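Local structure of triphenylmethane reductase (Citrobacter sp., 2JL1) at residues T6-Q11 and I29-R34. The protein probably reduces triphenylmethane dyes to their colourless leuco forms, with NADPH as the probable hydride donor. Sequence-based numbering, arbitrary orientation.
Sequences TGATGQ and IIAIVR. With NAP (NADP nicotinamide-adenine-dinucleotide phosphate), chain B.
Ala8 points its methyl at strand 29-33, and its CB meets two side chains of the strand, Ala31 CB at 3.6 Å and, next to it, Val33 CG1. That same CG1 branch takes the methyl of Thr9 from the other segment, Thr9 CG2 to Val33 CG1 3.6 Å, the two side chains crossing at about a right angle. Ile17 of helix 11-20 packs on both alanines and extends this small apolar patch. With chi1 at 57°, Thr9 sets OG1 between its backbone N and carbonyl carbon, and CG2 beside the N; one branch therefore serves the strand and the other the cofactor. The hydroxyl donates to O1X of the NADP 2'-phosphate (Thr9 OG1 to O1X 2.8 Å) and accepts from a water that also donates to O3X.

Arg34 grips the phosphate too. Arg34 NH2 donates to NADP O2X at 2.9 Å. Its NE reaches O3X at a longer 3.2 Å, with P2B in the guanidinium plane at its edge. One guanidinium face lies nearly parallel to the adenine, with NADP N7A 3.3 Å above the centre of the guanidinium. The chain runs along the adenine, CD against C6A, and the bend at chi3 (58°) turns the guanidinium toward N7A and the phosphate.

Backbone contacts are looser. Ile32 O accepts a weak but nearly straight bond from Ala8 N (168°), and a water that takes the Gly7 N-H donates weakly to the same oxygen. Gly7 to Gly10 forms a type I turn, after which Gln11 N, at the start of helix 11-20, donates to diphosphate O2A.

This is the beta-alpha-beta nucleotide site of a Rossmann fold, its glycine-rich loop following strand 3-5. Gripping the 2'-phosphate by Thr9 and Arg34 is consistent with a preference for NADP(H) over NAD(H), the arginine's charge probably offsetting that of the phosphate.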
ATOM      1  N   THR A   6     -18.679   7.899   1.840  1.00 23.16           N
ATOM      2  CA  THR A   6     -17.774   9.039   2.054  1.00 23.70           C
ATOM      3  C   THR A   6     -17.705   9.871   0.769  1.00 24.29           C
ATOM      4  O   THR A   6     -18.177   9.423  -0.258  1.00 23.73           O
ATOM      5  CB  THR A   6     -16.373   8.599   2.545  1.00 24.30           C
ATOM      6  OG1 THR A   6     -15.587   8.126   1.435  1.00 24.59           O
ATOM      7  CG2 THR A   6     -16.512   7.495   3.601  1.00 24.60           C
ATOM      8  N   GLY A   7     -17.120  11.069   0.806  1.00 24.45           N
ATOM      9  CA  GLY A   7     -17.157  11.954  -0.379  1.00 25.92           C
ATOM     10  C   GLY A   7     -18.568  12.269  -0.914  1.00 26.17           C
ATOM     11  O   GLY A   7     -18.757  12.590  -2.110  1.00 25.49           O
ATOM     12  N   ALA A   8     -19.554  12.215  -0.018  1.00 26.31           N
ATOM     13  CA  ALA A   8     -20.977  12.270  -0.416  1.00 26.55           C
ATOM     14  C   ALA A   8     -21.454  13.555  -1.105  1.00 26.97           C
ATOM     15  O   ALA A   8     -22.440  13.507  -1.841  1.00 27.11           O
ATOM     16  CB  ALA A   8     -21.888  11.926   0.751  1.00 26.88           C
ATOM     17  N   THR A   9     -20.775  14.682  -0.861  1.00 26.57           N
ATOM     18  CA  THR A   9     -21.089  15.945  -1.536  1.00 27.41           C
ATOM     19  C   THR A   9     -20.290  16.121  -2.837  1.00 27.04           C
ATOM     20  O   THR A   9     -20.495  17.090  -3.581  1.00 27.36           O
ATOM     21  CB  THR A   9     -20.817  17.183  -0.637  1.00 27.42           C
ATOM     22  OG1 THR A   9     -19.449  17.167  -0.207  1.00 30.27           O
ATOM     23  CG2 THR A   9     -21.718  17.188   0.577  1.00 28.58           C
ATOM     24  N   GLY A  10     -19.381  15.195  -3.114  1.00 25.97           N
ATOM     25  CA  GLY A  10     -18.618  15.237  -4.358  1.00 25.71           C
ATOM     26  C   GLY A  10     -19.460  14.726  -5.508  1.00 25.75           C
ATOM     27  O   GLY A  10     -20.597  14.274  -5.306  1.00 25.39           O
ATOM     28  N   GLN A  11     -18.905  14.775  -6.715  1.00 25.80           N
ATOM     29  CA  GLN A  11     -19.689  14.453  -7.908  1.00 26.65           C
ATOM     30  C   GLN A  11     -20.028  12.972  -7.921  1.00 25.49           C
ATOM     31  O   GLN A  11     -21.196  12.598  -8.064  1.00 24.70           O
ATOM     32  CB  GLN A  11     -18.976  14.929  -9.193  1.00 26.47           C
ATOM     33  CG  GLN A  11     -18.614  16.422  -9.118  1.00 29.68           C
ATOM     34  CD  GLN A  11     -17.932  16.942 -10.364  1.00 31.48           C
ATOM     35  OE1 GLN A  11     -18.584  17.163 -11.382  1.00 36.78           O
ATOM     36  NE2 GLN A  11     -16.612  17.146 -10.288  1.00 35.14           N
ATOM     37  N   ILE A  29     -29.408   5.041   4.128  1.00 30.08           N
ATOM     38  CA  ILE A  29     -28.208   5.625   3.545  1.00 28.60           C
ATOM     39  C   ILE A  29     -27.640   6.660   4.515  1.00 28.01           C
ATOM     40  O   ILE A  29     -28.398   7.421   5.102  1.00 27.55           O
ATOM     41  CB  ILE A  29     -28.535   6.295   2.183  1.00 28.44           C
ATOM     42  CG1 ILE A  29     -29.218   5.287   1.249  1.00 27.59           C
ATOM     43  CG2 ILE A  29     -27.277   6.910   1.551  1.00 28.14           C
ATOM     44  CD1 ILE A  29     -29.969   5.905   0.083  1.00 27.23           C
ATOM     45  N   ILE A  30     -26.312   6.685   4.671  1.00 26.81           N
ATOM     46  CA  ILE A  30     -25.617   7.687   5.483  1.00 25.85           C
ATOM     47  C   ILE A  30     -24.581   8.431   4.640  1.00 25.98           C
ATOM     48  O   ILE A  30     -23.642   7.825   4.105  1.00 25.80           O
ATOM     49  CB  ILE A  30     -24.888   7.071   6.700  1.00 25.83           C
ATOM     50  CG1 ILE A  30     -25.855   6.298   7.607  1.00 25.24           C
ATOM     51  CG2 ILE A  30     -24.186   8.157   7.508  1.00 26.22           C
ATOM     52  CD1 ILE A  30     -25.162   5.359   8.564  1.00 23.94           C
ATOM     53  N   ALA A  31     -24.765   9.735   4.510  1.00 25.54           N
ATOM     54  CA  ALA A  31     -23.809  10.564   3.816  1.00 25.56           C
ATOM     55  C   ALA A  31     -22.756  10.980   4.822  1.00 25.98           C
ATOM     56  O   ALA A  31     -23.074  11.576   5.856  1.00 24.70           O
ATOM     57  CB  ALA A  31     -24.487  11.774   3.218  1.00 26.04           C
ATOM     58  N   ILE A  32     -21.504  10.624   4.536  1.00 25.78           N
ATOM     59  CA  ILE A  32     -20.390  11.052   5.354  1.00 26.87           C
ATOM     60  C   ILE A  32     -19.653  12.117   4.557  1.00 27.27           C
ATOM     61  O   ILE A  32     -19.265  11.904   3.400  1.00 27.61           O
ATOM     62  CB  ILE A  32     -19.486   9.872   5.790  1.00 27.09           C
ATOM     63  CG1 ILE A  32     -20.275   8.929   6.701  1.00 28.24           C
ATOM     64  CG2 ILE A  32     -18.269  10.384   6.549  1.00 27.31           C
ATOM     65  CD1 ILE A  32     -19.700   7.536   6.829  1.00 29.40           C
ATOM     66  N   VAL A  33     -19.493  13.274   5.182  1.00 27.85           N
ATOM     67  CA  VAL A  33     -19.051  14.510   4.512  1.00 28.69           C
ATOM     68  C   VAL A  33     -18.070  15.314   5.384  1.00 28.67           C
ATOM     69  O   VAL A  33     -18.087  15.208   6.602  1.00 28.48           O
ATOM     70  CB  VAL A  33     -20.285  15.435   4.167  1.00 28.27           C
ATOM     71  CG1 VAL A  33     -21.181  14.791   3.143  1.00 29.38           C
ATOM     72  CG2 VAL A  33     -21.094  15.773   5.404  1.00 28.35           C
ATOM     73  N   ARG A  34     -17.220  16.116   4.754  1.00 29.67           N
ATOM     74  CA  ARG A  34     -16.334  17.034   5.483  1.00 31.17           C
ATOM     75  C   ARG A  34     -17.061  18.343   5.867  1.00 31.08           C
ATOM     76  O   ARG A  34     -16.893  18.873   6.977  1.00 31.22           O
ATOM     77  CB  ARG A  34     -15.077  17.312   4.639  1.00 31.49           C
ATOM     78  CG  ARG A  34     -14.146  18.375   5.219  1.00 33.34           C
ATOM     79  CD  ARG A  34     -12.872  18.510   4.390  1.00 34.64           C
ATOM     80  NE  ARG A  34     -13.120  18.853   2.991  1.00 38.42           N
ATOM     81  CZ  ARG A  34     -12.186  19.326   2.166  1.00 41.25           C
ATOM     82  NH1 ARG A  34     -10.948  19.521   2.615  1.00 41.69           N
ATOM     83  NH2 ARG A  34     -12.487  19.613   0.898  1.00 41.95           N
TER
HETATM   84  PA  NAP B1288     -14.927  15.424  -6.268  1.00 36.33           P
HETATM   85  O1A NAP B1288     -13.787  16.368  -6.425  1.00 36.71           O
HETATM   86  O2A NAP B1288     -16.221  15.907  -6.794  1.00 33.47           O
HETATM   87  O5B NAP B1288     -15.110  14.984  -4.746  1.00 36.23           O
HETATM   88  C5B NAP B1288     -14.044  14.744  -3.855  1.00 38.62           C
HETATM   89  C4B NAP B1288     -14.717  14.536  -2.506  1.00 38.50           C
HETATM   90  O4B NAP B1288     -13.754  14.288  -1.491  1.00 40.48           O
HETATM   91  C3B NAP B1288     -15.477  15.810  -2.135  1.00 38.56           C
HETATM   92  O3B NAP B1288     -16.762  15.473  -1.681  1.00 35.97           O
HETATM   93  C2B NAP B1288     -14.685  16.384  -0.994  1.00 39.72           C
HETATM   94  O2B NAP B1288     -15.527  16.958  -0.045  1.00 43.53           O
HETATM   95  C1B NAP B1288     -14.064  15.135  -0.402  1.00 37.27           C
HETATM   96  N9A NAP B1288     -12.917  15.505   0.438  1.00 35.60           N
HETATM   97  C8A NAP B1288     -11.840  16.281   0.109  1.00 35.30           C
HETATM   98  N7A NAP B1288     -11.038  16.359   1.197  1.00 36.35           N
HETATM   99  C5A NAP B1288     -11.608  15.666   2.210  1.00 34.60           C
HETATM  100  C6A NAP B1288     -11.224  15.429   3.530  1.00 35.09           C
HETATM  101  N6A NAP B1288     -10.094  15.935   4.018  1.00 34.45           N
HETATM  102  N1A NAP B1288     -12.034  14.659   4.333  1.00 34.41           N
HETATM  103  C2A NAP B1288     -13.214  14.141   3.845  1.00 33.61           C
HETATM  104  N3A NAP B1288     -13.587  14.370   2.540  1.00 33.67           N
HETATM  105  C4A NAP B1288     -12.794  15.128   1.741  1.00 34.70           C
HETATM  106  O3  NAP B1288     -14.498  14.043  -7.011  1.00 34.94           O
HETATM  107  PN  NAP B1288     -15.363  13.027  -7.911  1.00 35.18           P
HETATM  108  O1N NAP B1288     -16.598  12.739  -7.162  1.00 32.01           O
HETATM  109  O2N NAP B1288     -15.445  13.559  -9.300  1.00 35.10           O
HETATM  110  O5D NAP B1288     -14.440  11.668  -7.859  1.00 34.42           O
HETATM  111  C5D NAP B1288     -14.291  10.960  -6.636  1.00 36.46           C
HETATM  112  C4D NAP B1288     -12.855  10.510  -6.341  1.00 37.74           C
HETATM  113  O4D NAP B1288     -12.352   9.790  -7.454  1.00 39.24           O
HETATM  114  C3D NAP B1288     -11.894  11.682  -6.130  1.00 38.77           C
HETATM  115  O3D NAP B1288     -11.745  12.084  -4.792  1.00 38.26           O
HETATM  116  C2D NAP B1288     -10.578  11.201  -6.710  1.00 39.87           C
HETATM  117  O2D NAP B1288      -9.743  10.538  -5.784  1.00 41.63           O
HETATM  118  C1D NAP B1288     -11.014  10.174  -7.732  1.00 41.70           C
HETATM  119  N1N NAP B1288     -10.844  10.760  -9.072  1.00 43.62           N
HETATM  120  C2N NAP B1288     -10.934   9.911 -10.130  1.00 45.88           C
HETATM  121  C3N NAP B1288     -10.741  10.376 -11.399  1.00 45.73           C
HETATM  122  C7N NAP B1288     -10.817   9.463 -12.546  1.00 45.88           C
HETATM  123  O7N NAP B1288     -10.733  10.061 -13.837  1.00 45.63           O
HETATM  124  N7N NAP B1288     -10.916   8.153 -12.288  1.00 43.55           N
HETATM  125  C4N NAP B1288     -10.548  11.755 -11.622  1.00 46.53           C
HETATM  126  C5N NAP B1288     -10.553  12.616 -10.552  1.00 46.88           C
HETATM  127  C6N NAP B1288     -10.648  12.097  -9.257  1.00 45.79           C
HETATM  128  P2B NAP B1288     -15.858  18.538  -0.042  1.00 49.09           P
HETATM  129  O1X NAP B1288     -17.187  18.719  -0.750  1.00 47.46           O
HETATM  130  O2X NAP B1288     -14.794  19.353  -0.758  1.00 46.44           O
HETATM  131  O3X NAP B1288     -15.938  18.925   1.421  1.00 48.15           O
HETATM  132  O   HOH W   1     -16.161  13.156   2.732  1.00 42.49           O
HETATM  133  O   HOH W   2     -18.358  17.845   2.117  1.00 49.44           O